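PDB 2NTP: pectinesterase A from Erwinia chrysanthemi, which hydrolyses the methyl esters of pectin to give methanol and de-esterified polygalacturonate, the first step in maceration and soft-rotting of plant tissue. Local coordinates for residues L220-S225 / T265-T270; R300-K305 / R318-A323. All coordinates share one frame; numbering follows the deposited sequence.

In the fold
Both contacts lie toward the end of the right-handed parallel beta-helix where the chain's last strand, 300-304, closes one long sheet. Interaction 1 pairs two neighbouring strands inside that sheet, and nine of its twelve residues are buried. Interaction 2 is more exposed: the outermost strand meets a segment that leads into a short helix. The two share a border, since Phe267 O lies 2.8 Å from Tyr304 N, and Val266 and Leu320 touch. Their chemistry follows their place. Interaction 1 is a parallel ladder with aliphatic and aromatic packing, its waters and polar side-chain contacts gathered at the turn end. Interaction 2 has one bridge, Phe302-Leu320 packing, charged side chains, a tyrosine-aspartate hydrogen bond and waters.

Interaction 1. Residues L220-S225 / T265-T270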
loop_
_atom_site.group_PDB
_atom_site.type_symbol
_atom_site.label_atom_id
_atom_site.label_comp_id
_atom_site.label_asym_id
_atom_site.label_seq_id
_atom_site.Cartn_x
_atom_site.Cartn_y
_atom_site.Cartn_z
ATOM N N LEU A 220 7.598 7.602 2.553
ATOM C CA LEU A 220 7.181 6.419 3.306
ATOM C C LEU A 220 8.026 6.302 4.561
ATOM O O LEU A 220 9.252 6.171 4.481
ATOM C CB LEU A 220 7.306 5.157 2.445
ATOM C CG LEU A 220 6.741 5.262 1.019
ATOM C CD1 LEU A 220 7.034 3.997 0.236
ATOM C CD2 LEU A 220 5.243 5.558 1.026
ATOM N N VAL A 221 7.365 6.364 5.716
ATOM C CA VAL A 221 8.051 6.332 7.007
ATOM C C VAL A 221 7.491 5.173 7.823
ATOM O O VAL A 221 6.294 5.141 8.137
ATOM C CB VAL A 221 7.921 7.680 7.765
ATOM C CG1 VAL A 221 8.694 7.642 9.090
ATOM C CG2 VAL A 221 8.415 8.847 6.889
ATOM N N ILE A 222 8.354 4.213 8.141
ATOM C CA ILE A 222 7.937 2.990 8.834
ATOM C C ILE A 222 8.570 2.954 10.226
ATOM O O ILE A 222 9.797 2.945 10.351
ATOM C CB ILE A 222 8.305 1.714 8.020
ATOM C CG1 ILE A 222 7.532 1.666 6.697
ATOM C CG2 ILE A 222 7.996 0.443 8.815
ATOM C CD1 ILE A 222 8.314 2.167 5.498
ATOM N N THR A 223 7.732 2.942 11.261
ATOM C CA THR A 223 8.216 3.039 12.647
ATOM C C THR A 223 7.699 1.902 13.523
ATOM O O THR A 223 6.540 1.494 13.403
ATOM C CB THR A 223 7.830 4.401 13.315
ATOM O OG1 THR A 223 6.406 4.501 13.448
ATOM C CG2 THR A 223 8.342 5.581 12.506
ATOM N N ASN A 224 8.563 1.404 14.408
ATOM C CA ASN A 224 8.161 0.439 15.438
ATOM C C ASN A 224 7.405 -0.747 14.849
ATOM O O ASN A 224 6.407 -1.212 15.406
ATOM C CB ASN A 224 7.316 1.132 16.516
ATOM C CG ASN A 224 7.955 2.416 17.034
ATOM O OD1 ASN A 224 7.329 3.483 17.030
ATOM N ND2 ASN A 224 9.199 2.322 17.477
ATOM N N SER A 225 7.894 -1.237 13.714
ATOM C CA SER A 225 7.195 -2.267 12.966
ATOM C C SER A 225 8.002 -3.555 12.869
ATOM O O SER A 225 9.081 -3.675 13.452
ATOM C CB SER A 225 6.831 -1.735 11.575
ATOM O OG SER A 225 5.805 -0.763 11.681
ATOM N N THR A 265 12.166 6.333 1.643
ATOM C CA THR A 265 11.696 5.314 2.577
ATOM C C THR A 265 12.633 5.337 3.769
ATOM O O THR A 265 13.852 5.188 3.612
ATOM C CB THR A 265 11.696 3.894 1.971
ATOM O OG1 THR A 265 10.815 3.853 0.846
ATOM C CG2 THR A 265 11.221 2.879 3.000
ATOM N N VAL A 266 12.058 5.545 4.954
ATOM C CA VAL A 266 12.831 5.539 6.195
ATOM C C VAL A 266 12.241 4.519 7.163
ATOM O O VAL A 266 11.031 4.530 7.425
ATOM C CB VAL A 266 12.881 6.939 6.850
ATOM C CG1 VAL A 266 13.730 6.900 8.115
ATOM C CG2 VAL A 266 13.443 7.970 5.871
ATOM N N PHE A 267 13.100 3.629 7.662
ATOM C CA PHE A 267 12.734 2.655 8.689
ATOM C C PHE A 267 13.331 3.094 10.015
ATOM O O PHE A 267 14.536 3.333 10.101
ATOM C CB PHE A 267 13.270 1.261 8.349
ATOM C CG PHE A 267 12.580 0.606 7.188
ATOM C CD1 PHE A 267 13.052 0.783 5.889
ATOM C CD2 PHE A 267 11.461 -0.206 7.389
ATOM C CE1 PHE A 267 12.417 0.176 4.811
ATOM C CE2 PHE A 267 10.820 -0.817 6.315
ATOM C CZ PHE A 267 11.301 -0.625 5.023
ATOM N N LEU A 268 12.492 3.186 11.044
ATOM C CA LEU A 268 12.973 3.482 12.395
ATOM C C LEU A 268 12.501 2.439 13.398
ATOM O O LEU A 268 11.320 2.090 13.422
ATOM C CB LEU A 268 12.545 4.878 12.852
ATOM C CG LEU A 268 12.918 6.065 11.961
ATOM C CD1 LEU A 268 11.704 6.484 11.142
ATOM C CD2 LEU A 268 13.423 7.224 12.803
ATOM N N ASN A 269 13.433 1.948 14.218
ATOM C CA ASN A 269 13.120 0.997 15.296
ATOM C C ASN A 269 12.269 -0.185 14.815
ATOM O O ASN A 269 11.276 -0.564 15.452
ATOM C CB ASN A 269 12.432 1.729 16.460
ATOM C CG ASN A 269 13.289 2.853 17.032
ATOM O OD1 ASN A 269 12.924 4.033 16.961
ATOM N ND2 ASN A 269 14.436 2.491 17.598
ATOM N N THR A 270 12.676 -0.768 13.692
ATOM C CA THR A 270 11.899 -1.811 13.033
ATOM C C THR A 270 12.681 -3.124 12.955
ATOM O O THR A 270 13.865 -3.126 12.626
ATOM C CB THR A 270 11.421 -1.317 11.641
ATOM O OG1 THR A 270 10.392 -0.343 11.835
ATOM C CG2 THR A 270 10.867 -2.455 10.786
HETATM O O HOH W 1 10.241 -0.424 18.323
HETATM O O HOH W 2 9.711 -2.863 16.090
#
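Two neighbouring rungs of the parallel beta-helix meet here, strand 220-223 beside strand 264-268. The chains run parallel, with axes 4.8 Å apart. Four backbone hydrogen bonds cross between them: Val266 N to Leu220 O, Ile222 N to Val266 O, Leu268 N to Ile222 O and Asn224 N to Leu268 O. The middle two are nearly straight.

Ile222 and Phe267 are a matched pair on one face of the sheet. Both side chains have their CG or CG1 anti to the carbonyl carbon, so they lie side by side and point the same way. Ile222 CB packs 3.7 Å from Phe267 CD2. The methyl Ile222 CD1 sits over one face of the ring, 4.3 Å from its centroid, in a CH-pi contact. It also touches Thr265 CG2. Such stacking of like positions from rung to rung is characteristic of the interior of a parallel beta-helix, the pectin-lyase-like fold of this family. Phe267 also packs on Val227 and Leu207 of the other sheets.

On the other face, Leu268 CD1 bridges two residues. It lies 3.7 Å from Thr223 CG2 and 3.8 Å from Val221 CG1. Thr223 OG1 turns to the preceding rung and hydrogen-bonds to Asn186 ND2.

Asn224 and Asn269 both have positive phi, near 50°, and both turn the chain at the strand end. Their amides lie side by side with planes 10° apart, and Asn224 ND2 is 3.4 Å from Asn269 CB. Asn224 OD1 also accepts a hydrogen bond from Asn186 ND2. Water links Asn224 ND2 to Asn269 O. Just past the turn, Ser225 N donates to Thr270 OG1 at 3.3 Å. That hydroxyl donates in turn from above the carbonyl plane to Leu268 O, which is thus held by two donors, Asn224 N and Thr270 OG1.

Interaction 2. Residues R300-K305 / R318-A323; sequences RFFEYK and RQLTDA
Tyr304 has CG anti to the backbone N (chi1 180°), whereas Asp322 has CG beside its own N (chi1 -67°). The two side chains cross at about a right angle, and Tyr304 OH donates to Asp322 OD1 at 2.6 Å. The carboxylate is nearly perpendicular to the ring and receives the hydroxyl from above its plane. Lys305 CG lies over one face of the ring. Lys305 NZ is 4.3 Å from Asp322 OD1, with a water between them, so its charge may favour the ionised aspartate.

The backbones form one bridge at Glu303 and Gln319. Glu303 N donates to Arg318 O at 3.1 Å, and Leu320 N donates to Glu303 O at 2.9 Å. Leu320 CD2 fits against Phe302 CB at 3.7 Å. Arg318 bends at chi2 and chi3, and its NH2 comes within 3.6 Å of Phe302 CZ. Phe301 O lies over one face of its guanidinium, whose NH2 hydrogen-bonds to Ser299 O. Glu303 OE1 forms a salt bridge with Arg317 NE, and OE2 a hydrogen bond with Ser306 OG. The segment leading into helix 322-325 pairs by one bridge with 300-304, the last strand of the long sheet of the parallel beta-helix.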
loop_
_atom_site.group_PDB
_atom_site.type_symbol
_atom_site.label_atom_id
_atom_site.label_comp_id
_atom_site.label_asym_id
_atom_site.label_seq_id
_atom_site.Cartn_x
_atom_site.Cartn_y
_atom_site.Cartn_z
ATOM N N ARG A 300 16.419 8.642 -1.226
ATOM C CA ARG A 300 16.342 8.977 0.201
ATOM C C ARG A 300 15.972 7.741 1.018
ATOM O O ARG A 300 14.866 7.630 1.556
ATOM C CB ARG A 300 15.379 10.146 0.445
ATOM C CG ARG A 300 15.837 11.458 -0.184
ATOM C CD ARG A 300 14.813 12.560 0.004
ATOM N NE ARG A 300 13.677 12.434 -0.908
ATOM C CZ ARG A 300 12.591 13.202 -0.865
ATOM N NH1 ARG A 300 12.475 14.150 0.060
ATOM N NH2 ARG A 300 11.614 13.018 -1.736
ATOM N N PHE A 301 16.924 6.813 1.084
ATOM C CA PHE A 301 16.733 5.512 1.716
ATOM C C PHE A 301 17.559 5.421 2.998
ATOM O O PHE A 301 18.798 5.413 2.943
ATOM C CB PHE A 301 17.180 4.398 0.762
ATOM C CG PHE A 301 16.295 4.199 -0.452
ATOM C CD1 PHE A 301 15.018 4.749 -0.533
ATOM C CD2 PHE A 301 16.741 3.398 -1.505
ATOM C CE1 PHE A 301 14.214 4.530 -1.659
ATOM C CE2 PHE A 301 15.942 3.166 -2.631
ATOM C CZ PHE A 301 14.676 3.735 -2.707
ATOM N N PHE A 302 16.883 5.352 4.146
ATOM C CA PHE A 302 17.576 5.367 5.441
ATOM C C PHE A 302 16.983 4.413 6.463
ATOM O O PHE A 302 15.807 4.059 6.389
ATOM C CB PHE A 302 17.577 6.777 6.041
ATOM C CG PHE A 302 18.198 7.821 5.159
ATOM C CD1 PHE A 302 19.582 7.977 5.112
ATOM C CD2 PHE A 302 17.400 8.655 4.384
ATOM C CE1 PHE A 302 20.161 8.949 4.292
ATOM C CE2 PHE A 302 17.971 9.627 3.559
ATOM C CZ PHE A 302 19.354 9.770 3.517
ATOM N N GLU A 303 17.813 4.024 7.431
ATOM C CA GLU A 303 17.379 3.242 8.579
ATOM C C GLU A 303 17.840 3.891 9.877
ATOM O O GLU A 303 18.806 4.658 9.899
ATOM C CB GLU A 303 17.941 1.824 8.517
ATOM C CG GLU A 303 17.310 0.937 7.470
ATOM C CD GLU A 303 18.081 -0.349 7.301
ATOM O OE1 GLU A 303 18.999 -0.380 6.459
ATOM O OE2 GLU A 303 17.784 -1.318 8.030
ATOM N N TYR A 304 17.145 3.561 10.958
ATOM C CA TYR A 304 17.551 3.969 12.287
ATOM C C TYR A 304 17.226 2.838 13.249
ATOM O O TYR A 304 16.068 2.473 13.417
ATOM C CB TYR A 304 16.840 5.259 12.704
ATOM C CG TYR A 304 17.212 5.739 14.094
ATOM C CD1 TYR A 304 18.443 6.352 14.338
ATOM C CD2 TYR A 304 16.329 5.584 15.162
ATOM C CE1 TYR A 304 18.783 6.797 15.614
ATOM C CE2 TYR A 304 16.657 6.029 16.443
ATOM C CZ TYR A 304 17.885 6.633 16.660
ATOM O OH TYR A 304 18.210 7.069 17.928
ATOM N N LYS A 305 18.271 2.272 13.841
ATOM C CA LYS A 305 18.152 1.226 14.859
ATOM C C LYS A 305 17.268 0.043 14.439
ATOM O O LYS A 305 16.429 -0.432 15.210
ATOM C CB LYS A 305 17.723 1.830 16.207
ATOM C CG LYS A 305 18.734 2.850 16.721
ATOM C CD LYS A 305 18.455 3.297 18.140
ATOM C CE LYS A 305 19.640 4.093 18.673
ATOM N NZ LYS A 305 19.468 4.513 20.095
ATOM N N ARG A 318 22.548 3.327 4.611
ATOM C CA ARG A 318 22.776 4.553 5.367
ATOM C C ARG A 318 21.926 4.625 6.625
ATOM O O ARG A 318 20.768 4.191 6.641
ATOM C CB ARG A 318 22.549 5.793 4.497
ATOM C CG ARG A 318 23.512 5.912 3.320
ATOM C CD ARG A 318 22.777 5.837 1.987
ATOM N NE ARG A 318 22.235 7.136 1.620
ATOM C CZ ARG A 318 21.298 7.355 0.702
ATOM N NH1 ARG A 318 20.746 6.355 0.022
ATOM N NH2 ARG A 318 20.904 8.598 0.472
ATOM N N GLN A 319 22.521 5.182 7.673
ATOM C CA GLN A 319 21.900 5.253 8.983
ATOM C C GLN A 319 21.675 6.696 9.394
ATOM O O GLN A 319 22.514 7.564 9.139
ATOM C CB GLN A 319 22.781 4.557 10.023
ATOM C CG GLN A 319 23.161 3.117 9.676
ATOM C CD GLN A 319 21.983 2.158 9.727
ATOM O OE1 GLN A 319 21.182 2.187 10.665
ATOM N NE2 GLN A 319 21.872 1.301 8.715
ATOM N N LEU A 320 20.539 6.947 10.033
ATOM C CA LEU A 320 20.262 8.257 10.607
ATOM C C LEU A 320 21.004 8.427 11.925
ATOM O O LEU A 320 21.194 7.460 12.668
ATOM C CB LEU A 320 18.759 8.436 10.856
ATOM C CG LEU A 320 17.769 8.369 9.691
ATOM C CD1 LEU A 320 16.360 8.590 10.219
ATOM C CD2 LEU A 320 18.101 9.387 8.602
ATOM N N THR A 321 21.415 9.660 12.208
ATOM C CA THR A 321 21.893 10.024 13.540
ATOM C C THR A 321 20.682 10.160 14.472
ATOM O O THR A 321 19.539 10.222 14.005
ATOM C CB THR A 321 22.662 11.363 13.524
ATOM O OG1 THR A 321 21.777 12.415 13.124
ATOM C CG2 THR A 321 23.852 11.307 12.561
ATOM N N ASP A 322 20.930 10.220 15.781
ATOM C CA ASP A 322 19.864 10.465 16.758
ATOM C C ASP A 322 19.095 11.753 16.441
ATOM O O ASP A 322 17.862 11.773 16.462
ATOM C CB ASP A 322 20.434 10.544 18.180
ATOM C CG ASP A 322 20.997 9.217 18.671
ATOM O OD1 ASP A 322 20.585 8.144 18.168
ATOM O OD2 ASP A 322 21.861 9.250 19.576
ATOM N N ALA A 323 19.834 12.820 16.140
ATOM C CA ALA A 323 19.248 14.110 15.772
ATOM C C ALA A 323 18.364 14.012 14.529
ATOM O O ALA A 323 17.274 14.588 14.493
ATOM C CB ALA A 323 20.343 15.155 15.569
HETATM O O HOH W 3 19.631 1.978 5.213
HETATM O O HOH W 4 20.311 -1.600 9.154
HETATM O O HOH W 5 20.909 3.120 13.174
HETATM O O HOH W 6 22.138 5.953 20.069
#